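Probable oxidoreductase (Mycobacterium abscessus, PDB 4EYE) probably acts as an oxidoreductase of the zinc-binding dehydrogenase and quinone oxidoreductase type, pairing a GroES-like domain with a Rossmann-type dinucleotide-binding domain. Local coordinates at residues A[65-70]-A[109-114]; A[150-155]-A[181-186]; A[164-169]-A[241-246]; A[187-192]-A[198-203]. One frame throughout, in Å; residues are numbered along the deposited sequence.

Overall arrangement
The chain divides its four contacts between two domains. Contact 1 comes first along the sequence and lies in the GroES-like part, its centre 28 to 29 Å from those of the other three. Contacts 2, 3 and 4 all belong to the Rossmann-type domain, built round a parallel sheet of strand order 3-2-1-4-5-6. Contact 2 joins helices that come before and after strand 162-165. Contact 3 starts from that strand, and contact 4 from its neighbour 186-191, nested inside the loop that contact 3 closes, with centres 12 Å apart. Contacts 2 and 3 interleave in sequence. Together these three pack helices against both faces of the sheet, the layered frame on which a dinucleotide probably binds.

Contact 1: residues A[65-70]-A[109-114]; sequences YLMTKG and NFIGGY
Met67 reaches out from the last turn of its helix to the loop 109-114, where its thioether meets the backbone before any side chain. The sulfur SD lies 3.9 Å from the carbonyl O of Phe110, and the methyl CE is nearly as close to the same oxygen. CE also touches the branch methyl CG2 of Ile111 at 4.2 Å. The side chain runs straight as far as SD (chi2 -178°) and then bends (chi3 84°), which lays the methyl alongside the loop. The benzyl group of Phe110 and the outer end of Ile111 lead away from the helix, so Met67 supplies the side-chain contact with the loop. Behind it the helix ends in a Schellman motif, with Gly70 at positive phi and its N bonded to Met67 O at 3.1 Å. In the last helical turn, Thr68 OG1 donates to Tyr65 O over 2.7 Å, in the carbonyl plane. Tyr72 and Met76 also pack on Met67, and backbone bonds tie Gly112 to Val81 and Gly113 to Gly83. Helix 62-68 meets this loop, which joins strands 104-108 and 117-120, through Met67, and helix 322-330 through Tyr65; Tyr114 reaches Leu326 of that same helix.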
loop_
_atom_site.group_PDB
_atom_site.type_symbol
_atom_site.label_atom_id
_atom_site.label_comp_id
_atom_site.label_asym_id
_atom_site.label_seq_id
_atom_site.Cartn_x
_atom_site.Cartn_y
_atom_site.Cartn_z
ATOM N N TYR A 65 -2.484 10.569 -4.683
ATOM C CA TYR A 65 -3.255 11.011 -5.844
ATOM C C TYR A 65 -4.548 11.770 -5.443
ATOM O O TYR A 65 -4.857 12.856 -5.957
ATOM C CB TYR A 65 -3.587 9.775 -6.686
ATOM C CG TYR A 65 -4.610 10.034 -7.768
ATOM C CD1 TYR A 65 -4.379 10.996 -8.734
ATOM C CD2 TYR A 65 -5.797 9.323 -7.823
ATOM C CE1 TYR A 65 -5.301 11.250 -9.723
ATOM C CE2 TYR A 65 -6.745 9.589 -8.810
ATOM C CZ TYR A 65 -6.480 10.575 -9.751
ATOM O OH TYR A 65 -7.377 10.858 -10.755
ATOM N N LEU A 66 -5.288 11.190 -4.506
ATOM C CA LEU A 66 -6.504 11.825 -3.989
ATOM C C LEU A 66 -6.184 13.204 -3.419
ATOM O O LEU A 66 -6.962 14.144 -3.619
ATOM C CB LEU A 66 -7.196 10.926 -2.917
ATOM C CG LEU A 66 -7.764 9.555 -3.391
ATOM C CD1 LEU A 66 -8.583 8.776 -2.329
ATOM C CD2 LEU A 66 -8.665 9.753 -4.626
ATOM N N MET A 67 -5.048 13.320 -2.719
ATOM C CA MET A 67 -4.656 14.578 -2.113
ATOM C C MET A 67 -4.399 15.633 -3.179
ATOM O O MET A 67 -4.761 16.773 -3.009
ATOM C CB MET A 67 -3.435 14.412 -1.211
ATOM C CG MET A 67 -3.804 13.747 0.080
ATOM S SD MET A 67 -2.415 13.556 1.224
ATOM C CE MET A 67 -2.418 15.145 1.980
ATOM N N THR A 68 -3.806 15.226 -4.301
ATOM C CA THR A 68 -3.586 16.169 -5.391
ATOM C C THR A 68 -4.890 16.734 -5.994
ATOM O O THR A 68 -4.865 17.801 -6.612
ATOM C CB THR A 68 -2.725 15.604 -6.491
ATOM O OG1 THR A 68 -3.462 14.678 -7.294
ATOM C CG2 THR A 68 -1.468 14.959 -5.882
ATOM N N LYS A 69 -6.003 16.027 -5.787
ATOM C CA LYS A 69 -7.322 16.504 -6.242
ATOM C C LYS A 69 -8.186 17.117 -5.156
ATOM O O LYS A 69 -9.316 17.426 -5.414
ATOM C CB LYS A 69 -8.123 15.354 -6.874
ATOM C CG LYS A 69 -7.460 14.760 -8.094
ATOM C CD LYS A 69 -8.351 13.825 -8.860
ATOM C CE LYS A 69 -8.865 12.691 -7.981
ATOM N NZ LYS A 69 -9.672 11.683 -8.754
ATOM N N GLY A 70 -7.669 17.224 -3.939
ATOM C CA GLY A 70 -8.447 17.627 -2.783
ATOM C C GLY A 70 -9.583 16.670 -2.429
ATOM O O GLY A 70 -10.619 17.111 -1.916
ATOM N N ASN A 109 4.787 9.636 6.613
ATOM C CA ASN A 109 4.196 10.879 7.130
ATOM C C ASN A 109 2.970 11.276 6.268
ATOM O O ASN A 109 2.688 10.612 5.265
ATOM C CB ASN A 109 5.242 11.983 7.128
ATOM C CG ASN A 109 5.008 13.034 8.208
ATOM O OD1 ASN A 109 4.078 12.976 8.986
ATOM N ND2 ASN A 109 5.871 14.015 8.240
ATOM N N PHE A 110 2.222 12.313 6.652
ATOM C CA PHE A 110 1.046 12.695 5.859
ATOM C C PHE A 110 1.437 13.397 4.568
ATOM O O PHE A 110 0.719 13.260 3.560
ATOM C CB PHE A 110 -0.066 13.425 6.659
ATOM C CG PHE A 110 0.424 14.457 7.614
ATOM C CD1 PHE A 110 0.529 15.798 7.210
ATOM C CD2 PHE A 110 0.762 14.118 8.922
ATOM C CE1 PHE A 110 0.996 16.782 8.083
ATOM C CE2 PHE A 110 1.232 15.098 9.811
ATOM C CZ PHE A 110 1.344 16.431 9.390
ATOM N N ILE A 111 2.592 14.067 4.572
ATOM C CA ILE A 111 3.109 14.809 3.417
ATOM C C ILE A 111 4.633 14.680 3.353
ATOM O O ILE A 111 5.244 14.130 4.256
ATOM C CB ILE A 111 2.801 16.343 3.503
ATOM C CG1 ILE A 111 3.174 16.899 4.885
ATOM C CG2 ILE A 111 1.352 16.641 3.177
ATOM C CD1 ILE A 111 2.902 18.389 5.099
ATOM N N GLY A 112 5.214 15.183 2.281
ATOM C CA GLY A 112 6.650 15.444 2.174
ATOM C C GLY A 112 7.466 14.376 1.454
ATOM O O GLY A 112 8.681 14.572 1.209
ATOM N N GLY A 113 6.811 13.296 1.039
ATOM C CA GLY A 113 7.524 12.154 0.457
ATOM C C GLY A 113 8.204 12.392 -0.868
ATOM O O GLY A 113 9.259 11.784 -1.138
ATOM N N TYR A 114 7.589 13.249 -1.720
ATOM C CA TYR A 114 8.088 13.436 -3.081
ATOM C C TYR A 114 9.209 14.474 -3.097
ATOM O O TYR A 114 9.045 15.579 -3.632
ATOM C CB TYR A 114 6.983 13.802 -4.082
ATOM C CG TYR A 114 5.841 12.826 -4.317
ATOM C CD1 TYR A 114 5.817 11.568 -3.787
ATOM C CD2 TYR A 114 4.774 13.212 -5.138
ATOM C CE1 TYR A 114 4.751 10.693 -4.009
ATOM C CE2 TYR A 114 3.698 12.376 -5.366
ATOM C CZ TYR A 114 3.701 11.089 -4.818
ATOM O OH TYR A 114 2.635 10.285 -5.057
#

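Contact 2: residues A[150-155]-A[181-186]; sequences AYARRG and KGMGAK
A Met-aromatic contact joins the ends of two helices here: Met183, just past helix 171-182, lays its sulfur beside Tyr151 of helix 143-154. SD is 3.8 Å from Tyr151 CB and 5.2 Å from the centre of the ring, approaching obliquely, 54° off the ring normal. The methionine is extended beyond CG (chi2 176°, chi3 167°), which carries CE past the tyrosine to the methyl CB of Ala152 at 4.4 Å. In the Rossmann-type domain these helices come directly before and after strand 162-165, and Tyr151 lies against both helix 171-182 and the sheet. Its ring packs on Val163, Val165 and Ile179, while its buried hydroxyl binds the carbonyl O of Ala176, within helix 171-182. Helix 143-154 contains a wider pi-type turn, with Gly155 N bonded to Ala150 O at 2.8 Å. Helix 171-182 ends in a Schellman motif with Gly184 as the residue of positive phi, its N bonded to Lys181 O at 3.0 Å. Lys181 extends past the turn toward the start of the next strand and offers NZ to Ala185 O, in the carbonyl plane and 3.0 Å away; the same ammonium group forms a salt bridge with Asp206.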
loop_
_atom_site.group_PDB
_atom_site.type_symbol
_atom_site.label_atom_id
_atom_site.label_comp_id
_atom_site.label_asym_id
_atom_site.label_seq_id
_atom_site.Cartn_x
_atom_site.Cartn_y
_atom_site.Cartn_z
ATOM N N ALA A 150 -4.816 -6.401 8.118
ATOM C CA ALA A 150 -6.109 -6.919 7.654
ATOM C C ALA A 150 -6.221 -8.412 7.861
ATOM O O ALA A 150 -7.263 -8.927 8.310
ATOM C CB ALA A 150 -6.338 -6.620 6.144
ATOM N N TYR A 151 -5.180 -9.118 7.460
ATOM C CA TYR A 151 -5.168 -10.579 7.589
ATOM C C TYR A 151 -4.965 -11.096 9.012
ATOM O O TYR A 151 -5.744 -11.948 9.522
ATOM C CB TYR A 151 -4.073 -11.148 6.704
ATOM C CG TYR A 151 -4.380 -11.161 5.227
ATOM C CD1 TYR A 151 -5.655 -11.355 4.751
ATOM C CD2 TYR A 151 -3.348 -11.027 4.295
ATOM C CE1 TYR A 151 -5.909 -11.425 3.381
ATOM C CE2 TYR A 151 -3.599 -11.057 2.948
ATOM C CZ TYR A 151 -4.849 -11.263 2.475
ATOM O OH TYR A 151 -5.032 -11.352 1.090
ATOM N N ALA A 152 -3.972 -10.564 9.695
ATOM C CA ALA A 152 -3.589 -11.110 10.993
ATOM C C ALA A 152 -4.528 -10.658 12.087
ATOM O O ALA A 152 -4.900 -11.465 12.929
ATOM C CB ALA A 152 -2.177 -10.713 11.319
ATOM N N ARG A 153 -4.911 -9.385 12.105
ATOM C CA ARG A 153 -5.677 -8.850 13.202
ATOM C C ARG A 153 -7.176 -8.827 12.932
ATOM O O ARG A 153 -7.970 -9.249 13.764
ATOM C CB ARG A 153 -5.194 -7.448 13.558
ATOM C CG ARG A 153 -5.943 -6.795 14.710
ATOM C CD ARG A 153 -5.469 -7.286 16.073
ATOM N NE ARG A 153 -5.992 -6.409 17.127
ATOM C CZ ARG A 153 -5.361 -6.110 18.247
ATOM N NH1 ARG A 153 -4.128 -6.568 18.491
ATOM N NH2 ARG A 153 -5.933 -5.318 19.121
ATOM N N ARG A 154 -7.573 -8.351 11.762
ATOM C CA ARG A 154 -8.988 -8.126 11.506
ATOM C C ARG A 154 -9.706 -9.367 11.034
ATOM O O ARG A 154 -10.750 -9.742 11.589
ATOM C CB ARG A 154 -9.177 -7.010 10.491
ATOM C CG ARG A 154 -8.721 -5.653 10.983
ATOM C CD ARG A 154 -9.499 -5.126 12.188
ATOM N NE ARG A 154 -10.872 -4.874 11.847
ATOM C CZ ARG A 154 -11.938 -5.401 12.454
ATOM N NH1 ARG A 154 -11.820 -6.153 13.527
ATOM N NH2 ARG A 154 -13.151 -5.119 11.972
ATOM N N GLY A 155 -9.156 -10.006 10.003
ATOM C CA GLY A 155 -9.827 -11.137 9.367
ATOM C C GLY A 155 -9.412 -12.510 9.887
ATOM O O GLY A 155 -10.079 -13.510 9.581
ATOM N N LYS A 181 -0.446 -15.706 0.303
ATOM C CA LYS A 181 0.356 -16.878 -0.115
ATOM C C LYS A 181 1.403 -17.149 0.947
ATOM O O LYS A 181 1.602 -18.287 1.362
ATOM C CB LYS A 181 1.015 -16.663 -1.479
ATOM C CG LYS A 181 0.074 -16.647 -2.659
ATOM C CD LYS A 181 -0.810 -17.886 -2.769
ATOM C CE LYS A 181 -0.047 -19.178 -3.055
ATOM N NZ LYS A 181 -0.959 -20.338 -2.760
ATOM N N GLY A 182 2.007 -16.071 1.444
ATOM C CA GLY A 182 2.975 -16.165 2.517
ATOM C C GLY A 182 2.412 -16.804 3.774
ATOM O O GLY A 182 3.135 -17.478 4.485
ATOM N N MET A 183 1.124 -16.568 4.046
ATOM C CA MET A 183 0.475 -17.132 5.220
ATOM C C MET A 183 -0.148 -18.520 4.984
ATOM O O MET A 183 -0.910 -19.009 5.813
ATOM C CB MET A 183 -0.584 -16.175 5.754
ATOM C CG MET A 183 0.001 -14.915 6.359
ATOM S SD MET A 183 -1.279 -13.764 6.860
ATOM C CE MET A 183 -0.301 -12.657 7.857
ATOM N N GLY A 184 0.142 -19.137 3.852
ATOM C CA GLY A 184 -0.374 -20.505 3.568
ATOM C C GLY A 184 -1.802 -20.562 3.019
ATOM O O GLY A 184 -2.430 -21.628 3.070
ATOM N N ALA A 185 -2.315 -19.444 2.485
ATOM C CA ALA A 185 -3.628 -19.431 1.850
ATOM C C ALA A 185 -3.567 -19.777 0.352
ATOM O O ALA A 185 -2.540 -19.656 -0.299
ATOM C CB ALA A 185 -4.338 -18.087 2.019
ATOM N N LYS A 186 -4.709 -20.173 -0.178
ATOM C CA LYS A 186 -4.928 -20.218 -1.625
ATOM C C LYS A 186 -5.584 -18.924 -2.045
ATOM O O LYS A 186 -6.422 -18.398 -1.315
ATOM C CB LYS A 186 -5.818 -21.403 -1.992
ATOM C CG LYS A 186 -6.077 -21.578 -3.502
ATOM C CD LYS A 186 -6.848 -22.885 -3.855
ATOM C CE LYS A 186 -7.209 -22.923 -5.358
ATOM N NZ LYS A 186 -7.663 -24.270 -5.838
#

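Contact 3: residues A[164-169]-A[241-246]; sequences LVLGAA and DDAVRT
Leu164 lays its branch methyl CD2 against the hydroxyl of Thr246, CD2 to OG1 3.5 Å, the two side chains set nearly perpendicular. The leucine sends CG anti to the backbone N (chi1 173°), and CD2, the branch anti to CA, then reaches the helix end. Two residues further along, on the same side of the chain, Leu166 brings CD1 to within 3.9 Å of the methyl CB of Ala243. Two leucines therefore meet Ala243 and Thr246 at the end of the helix, and no polar bond links the segments.

The threonine hydroxyl is buried among apolar atoms, yet its polarity is met locally: OG1 donates to Ala243 O over 2.7 Å, in the carbonyl plane with a C=O...O angle of 149°. Thr246 N binds the same oxygen at 2.9 Å, so one carbonyl takes two donors and closes the turn. With chi1 at 70°, OG1 sits between the backbone N and carbonyl carbon, and from there it can bond back to Ala243 while facing Leu164. Val228 and Val231 of the neighbouring strand 228-233 also pack on both Leu164 and Thr246, and Trp215 and Pro234 also touch Leu166.

Helix 240-245 thus packs over the parallel sheet through strand 162-165, one of its two middle strands, and its neighbour 228-233. Past Leu166 the chain turns through Gly167, at positive phi, into a glycine-rich turn, GAAGGIG, that leads into helix 171-182, the strand-turn-helix arrangement of a Rossmann fold, where the loop probably approaches the dinucleotide's phosphates.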
loop_
_atom_site.group_PDB
_atom_site.type_symbol
_atom_site.label_atom_id
_atom_site.label_comp_id
_atom_site.label_asym_id
_atom_site.label_seq_id
_atom_site.Cartn_x
_atom_site.Cartn_y
_atom_site.Cartn_z
ATOM N N LEU A 164 -10.269 -14.584 -1.908
ATOM C CA LEU A 164 -10.566 -13.922 -3.146
ATOM C C LEU A 164 -10.014 -12.506 -3.021
ATOM O O LEU A 164 -10.438 -11.761 -2.129
ATOM C CB LEU A 164 -12.071 -13.831 -3.411
ATOM C CG LEU A 164 -12.512 -12.995 -4.617
ATOM C CD1 LEU A 164 -12.017 -13.750 -5.839
ATOM C CD2 LEU A 164 -14.034 -12.759 -4.656
ATOM N N VAL A 165 -9.135 -12.139 -3.940
ATOM C CA VAL A 165 -8.571 -10.789 -3.971
ATOM C C VAL A 165 -9.135 -10.075 -5.195
ATOM O O VAL A 165 -8.929 -10.507 -6.324
ATOM C CB VAL A 165 -7.021 -10.758 -4.007
ATOM C CG1 VAL A 165 -6.533 -9.297 -4.062
ATOM C CG2 VAL A 165 -6.408 -11.487 -2.792
ATOM N N LEU A 166 -9.833 -8.973 -4.950
ATOM C CA LEU A 166 -10.372 -8.116 -6.016
ATOM C C LEU A 166 -9.373 -6.986 -6.292
ATOM O O LEU A 166 -8.461 -6.719 -5.481
ATOM C CB LEU A 166 -11.731 -7.557 -5.583
ATOM C CG LEU A 166 -12.858 -8.611 -5.350
ATOM C CD1 LEU A 166 -14.100 -8.004 -4.734
ATOM C CD2 LEU A 166 -13.261 -9.211 -6.675
ATOM N N GLY A 167 -9.541 -6.304 -7.427
ATOM C CA GLY A 167 -8.587 -5.223 -7.834
ATOM C C GLY A 167 -7.131 -5.698 -7.756
ATOM O O GLY A 167 -6.242 -5.003 -7.245
ATOM N N ALA A 168 -6.922 -6.931 -8.196
ATOM C CA ALA A 168 -5.798 -7.745 -7.741
ATOM C C ALA A 168 -4.440 -7.242 -8.235
ATOM O O ALA A 168 -3.459 -7.473 -7.566
ATOM C CB ALA A 168 -6.004 -9.186 -8.155
ATOM N N ALA A 169 -4.407 -6.542 -9.367
ATOM C CA ALA A 169 -3.129 -5.974 -9.913
ATOM C C ALA A 169 -2.697 -4.617 -9.288
ATOM O O ALA A 169 -1.635 -4.121 -9.582
ATOM C CB ALA A 169 -3.234 -5.800 -11.447
ATOM N N ASP A 241 -22.052 -6.500 -4.189
ATOM C CA ASP A 241 -23.029 -7.553 -3.863
ATOM C C ASP A 241 -22.647 -8.854 -4.543
ATOM O O ASP A 241 -22.917 -9.934 -4.018
ATOM C CB ASP A 241 -24.468 -7.140 -4.224
ATOM C CG ASP A 241 -25.124 -6.282 -3.143
ATOM O OD1 ASP A 241 -25.303 -6.758 -2.000
ATOM O OD2 ASP A 241 -25.473 -5.121 -3.430
ATOM N N ASP A 242 -22.014 -8.759 -5.711
ATOM C CA ASP A 242 -21.451 -9.936 -6.348
ATOM C C ASP A 242 -20.371 -10.570 -5.457
ATOM O O ASP A 242 -20.320 -11.779 -5.310
ATOM C CB ASP A 242 -20.886 -9.607 -7.734
ATOM C CG ASP A 242 -21.968 -9.460 -8.802
ATOM O OD1 ASP A 242 -22.879 -10.320 -8.895
ATOM O OD2 ASP A 242 -21.881 -8.495 -9.587
ATOM N N ALA A 243 -19.518 -9.750 -4.851
ATOM C CA ALA A 243 -18.450 -10.269 -3.992
ATOM C C ALA A 243 -19.029 -11.094 -2.858
ATOM O O ALA A 243 -18.558 -12.173 -2.592
ATOM C CB ALA A 243 -17.619 -9.140 -3.418
ATOM N N VAL A 244 -20.034 -10.545 -2.190
ATOM C CA VAL A 244 -20.705 -11.223 -1.091
ATOM C C VAL A 244 -21.190 -12.596 -1.526
ATOM O O VAL A 244 -21.021 -13.573 -0.794
ATOM C CB VAL A 244 -21.849 -10.343 -0.539
ATOM C CG1 VAL A 244 -22.623 -11.051 0.572
ATOM C CG2 VAL A 244 -21.283 -9.036 -0.016
ATOM N N ARG A 245 -21.710 -12.694 -2.749
ATOM C CA ARG A 245 -22.196 -13.967 -3.297
ATOM C C ARG A 245 -21.147 -15.060 -3.379
ATOM O O ARG A 245 -21.485 -16.247 -3.466
ATOM C CB ARG A 245 -22.807 -13.775 -4.713
ATOM C CG ARG A 245 -24.319 -13.553 -4.727
ATOM C CD ARG A 245 -24.857 -12.983 -6.047
ATOM N NE ARG A 245 -24.847 -13.935 -7.152
ATOM C CZ ARG A 245 -24.118 -13.821 -8.265
ATOM N NH1 ARG A 245 -24.211 -14.762 -9.205
ATOM N NH2 ARG A 245 -23.310 -12.776 -8.470
ATOM N N THR A 246 -19.868 -14.687 -3.392
ATOM C CA THR A 246 -18.827 -15.716 -3.488
ATOM C C THR A 246 -18.488 -16.336 -2.117
ATOM O O THR A 246 -17.699 -17.268 -2.039
ATOM C CB THR A 246 -17.536 -15.150 -4.151
ATOM O OG1 THR A 246 -16.906 -14.229 -3.264
ATOM C CG2 THR A 246 -17.854 -14.444 -5.500
#

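Contact 4: residues A[187-192]-A[198-203]; sequences VIAVVN and EFVKSV
Val200 points from its helix straight at strand 186-191. Its CB already stands 4.2 Å from Val191 CG1, and the two methyls beyond divide the surface of the strand between them. CG1, anti to the backbone N (chi1 163°), presses on the methyl CB of Ala189 at 3.5 Å, a tight carbon-carbon approach. CG2 meets Val191 CG1 at 3.7 Å, the two valines running antiparallel alongside one another. Ala189 and Val191 lie on one face of the strand, and Val200 sits over both of them. Strand 186-191, helix 197-203 and strand 207-210 form a beta-alpha-beta unit, the second crossover of the Rossmann-type domain, and Val200 also packs on Val208 of its last strand. In Rossmann folds the end of this second strand commonly lies close to the adenosine ribose of the cofactor. On the helix itself, Phe199 O takes two donors: Val203 N at 3.0 Å and Ser202 OG at 2.6 Å, the latter tilted 16° from the carbonyl plane. The Phe199 ring meets the ring of Tyr335, their planes inclined at about 45°.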
loop_
_atom_site.group_PDB
_atom_site.type_symbol
_atom_site.label_atom_id
_atom_site.label_comp_id
_atom_site.label_asym_id
_atom_site.label_seq_id
_atom_site.Cartn_x
_atom_site.Cartn_y
_atom_site.Cartn_z
ATOM N N VAL A 187 -5.160 -18.409 -3.197
ATOM C CA VAL A 187 -5.587 -17.124 -3.675
ATOM C C VAL A 187 -6.231 -17.238 -5.055
ATOM O O VAL A 187 -5.625 -17.719 -6.013
ATOM C CB VAL A 187 -4.423 -16.081 -3.754
ATOM C CG1 VAL A 187 -4.925 -14.795 -4.386
ATOM C CG2 VAL A 187 -3.841 -15.769 -2.376
ATOM N N ILE A 188 -7.472 -16.779 -5.129
ATOM C CA ILE A 188 -8.146 -16.536 -6.393
ATOM C C ILE A 188 -8.136 -15.023 -6.567
ATOM O O ILE A 188 -8.555 -14.311 -5.649
ATOM C CB ILE A 188 -9.604 -17.055 -6.376
ATOM C CG1 ILE A 188 -9.637 -18.578 -6.213
ATOM C CG2 ILE A 188 -10.301 -16.752 -7.702
ATOM C CD1 ILE A 188 -10.994 -19.124 -5.797
ATOM N N ALA A 189 -7.643 -14.549 -7.707
ATOM C CA ALA A 189 -7.576 -13.137 -8.002
ATOM C C ALA A 189 -8.522 -12.786 -9.135
ATOM O O ALA A 189 -8.589 -13.519 -10.146
ATOM C CB ALA A 189 -6.159 -12.780 -8.390
ATOM N N VAL A 190 -9.253 -11.686 -8.977
ATOM C CA VAL A 190 -10.065 -11.132 -10.069
ATOM C C VAL A 190 -9.438 -9.825 -10.523
ATOM O O VAL A 190 -9.046 -9.009 -9.682
ATOM C CB VAL A 190 -11.507 -10.889 -9.642
ATOM C CG1 VAL A 190 -12.306 -10.266 -10.795
ATOM C CG2 VAL A 190 -12.143 -12.223 -9.250
ATOM N N VAL A 191 -9.270 -9.672 -11.833
ATOM C CA VAL A 191 -8.698 -8.458 -12.399
ATOM C C VAL A 191 -9.735 -7.699 -13.226
ATOM O O VAL A 191 -10.363 -8.270 -14.107
ATOM C CB VAL A 191 -7.465 -8.746 -13.285
ATOM C CG1 VAL A 191 -6.299 -9.298 -12.444
ATOM C CG2 VAL A 191 -7.807 -9.659 -14.466
ATOM N N ASN A 192 -9.920 -6.411 -12.966
ATOM C CA ASN A 192 -10.700 -5.626 -13.907
ATOM C C ASN A 192 -9.893 -5.113 -15.108
ATOM O O ASN A 192 -10.479 -4.670 -16.092
ATOM C CB ASN A 192 -11.548 -4.541 -13.239
ATOM C CG ASN A 192 -10.767 -3.627 -12.350
ATOM O OD1 ASN A 192 -10.085 -2.718 -12.832
ATOM N ND2 ASN A 192 -10.908 -3.816 -11.028
ATOM N N GLU A 198 -1.293 -11.874 -16.553
ATOM C CA GLU A 198 -0.005 -12.582 -16.362
ATOM C C GLU A 198 0.789 -12.010 -15.180
ATOM O O GLU A 198 1.464 -12.746 -14.457
ATOM C CB GLU A 198 0.859 -12.534 -17.625
ATOM C CG GLU A 198 0.207 -13.170 -18.837
ATOM C CD GLU A 198 -0.177 -14.609 -18.617
ATOM O OE1 GLU A 198 -1.181 -15.019 -19.234
ATOM O OE2 GLU A 198 0.506 -15.333 -17.836
ATOM N N PHE A 199 0.714 -10.704 -15.010
ATOM C CA PHE A 199 1.349 -10.059 -13.870
ATOM C C PHE A 199 0.832 -10.665 -12.587
ATOM O O PHE A 199 1.596 -11.087 -11.732
ATOM C CB PHE A 199 1.086 -8.566 -13.863
ATOM C CG PHE A 199 1.557 -7.889 -12.587
ATOM C CD1 PHE A 199 2.889 -7.595 -12.412
ATOM C CD2 PHE A 199 0.669 -7.613 -11.564
ATOM C CE1 PHE A 199 3.328 -6.980 -11.222
ATOM C CE2 PHE A 199 1.101 -7.014 -10.383
ATOM C CZ PHE A 199 2.431 -6.717 -10.212
ATOM N N VAL A 200 -0.484 -10.707 -12.458
ATOM C CA VAL A 200 -1.124 -11.240 -11.261
ATOM C C VAL A 200 -0.772 -12.689 -11.024
ATOM O O VAL A 200 -0.449 -13.084 -9.883
ATOM C CB VAL A 200 -2.654 -10.972 -11.294
ATOM C CG1 VAL A 200 -3.384 -11.848 -10.302
ATOM C CG2 VAL A 200 -2.889 -9.487 -11.013
ATOM N N LYS A 201 -0.799 -13.495 -12.101
ATOM C CA LYS A 201 -0.316 -14.869 -11.992
ATOM C C LYS A 201 1.129 -14.892 -11.466
ATOM O O LYS A 201 1.447 -15.656 -10.573
ATOM C CB LYS A 201 -0.440 -15.600 -13.357
ATOM C CG LYS A 201 -0.324 -17.099 -13.242
ATOM C CD LYS A 201 -1.472 -17.769 -12.474
ATOM C CE LYS A 201 -1.185 -19.262 -12.253
ATOM N NZ LYS A 201 -2.146 -19.851 -11.258
ATOM N N SER A 202 2.009 -14.046 -12.008
ATOM C CA SER A 202 3.408 -14.052 -11.575
ATOM C C SER A 202 3.570 -13.658 -10.090
ATOM O O SER A 202 4.541 -14.040 -9.442
ATOM C CB SER A 202 4.263 -13.117 -12.438
ATOM O OG SER A 202 4.073 -11.742 -12.070
ATOM N N VAL A 203 2.642 -12.878 -9.549
ATOM C CA VAL A 203 2.745 -12.471 -8.142
ATOM C C VAL A 203 2.387 -13.645 -7.202
ATOM O O VAL A 203 2.706 -13.627 -5.997
ATOM C CB VAL A 203 1.832 -11.238 -7.879
ATOM C CG1 VAL A 203 1.820 -10.903 -6.407
ATOM C CG2 VAL A 203 2.340 -10.048 -8.689
#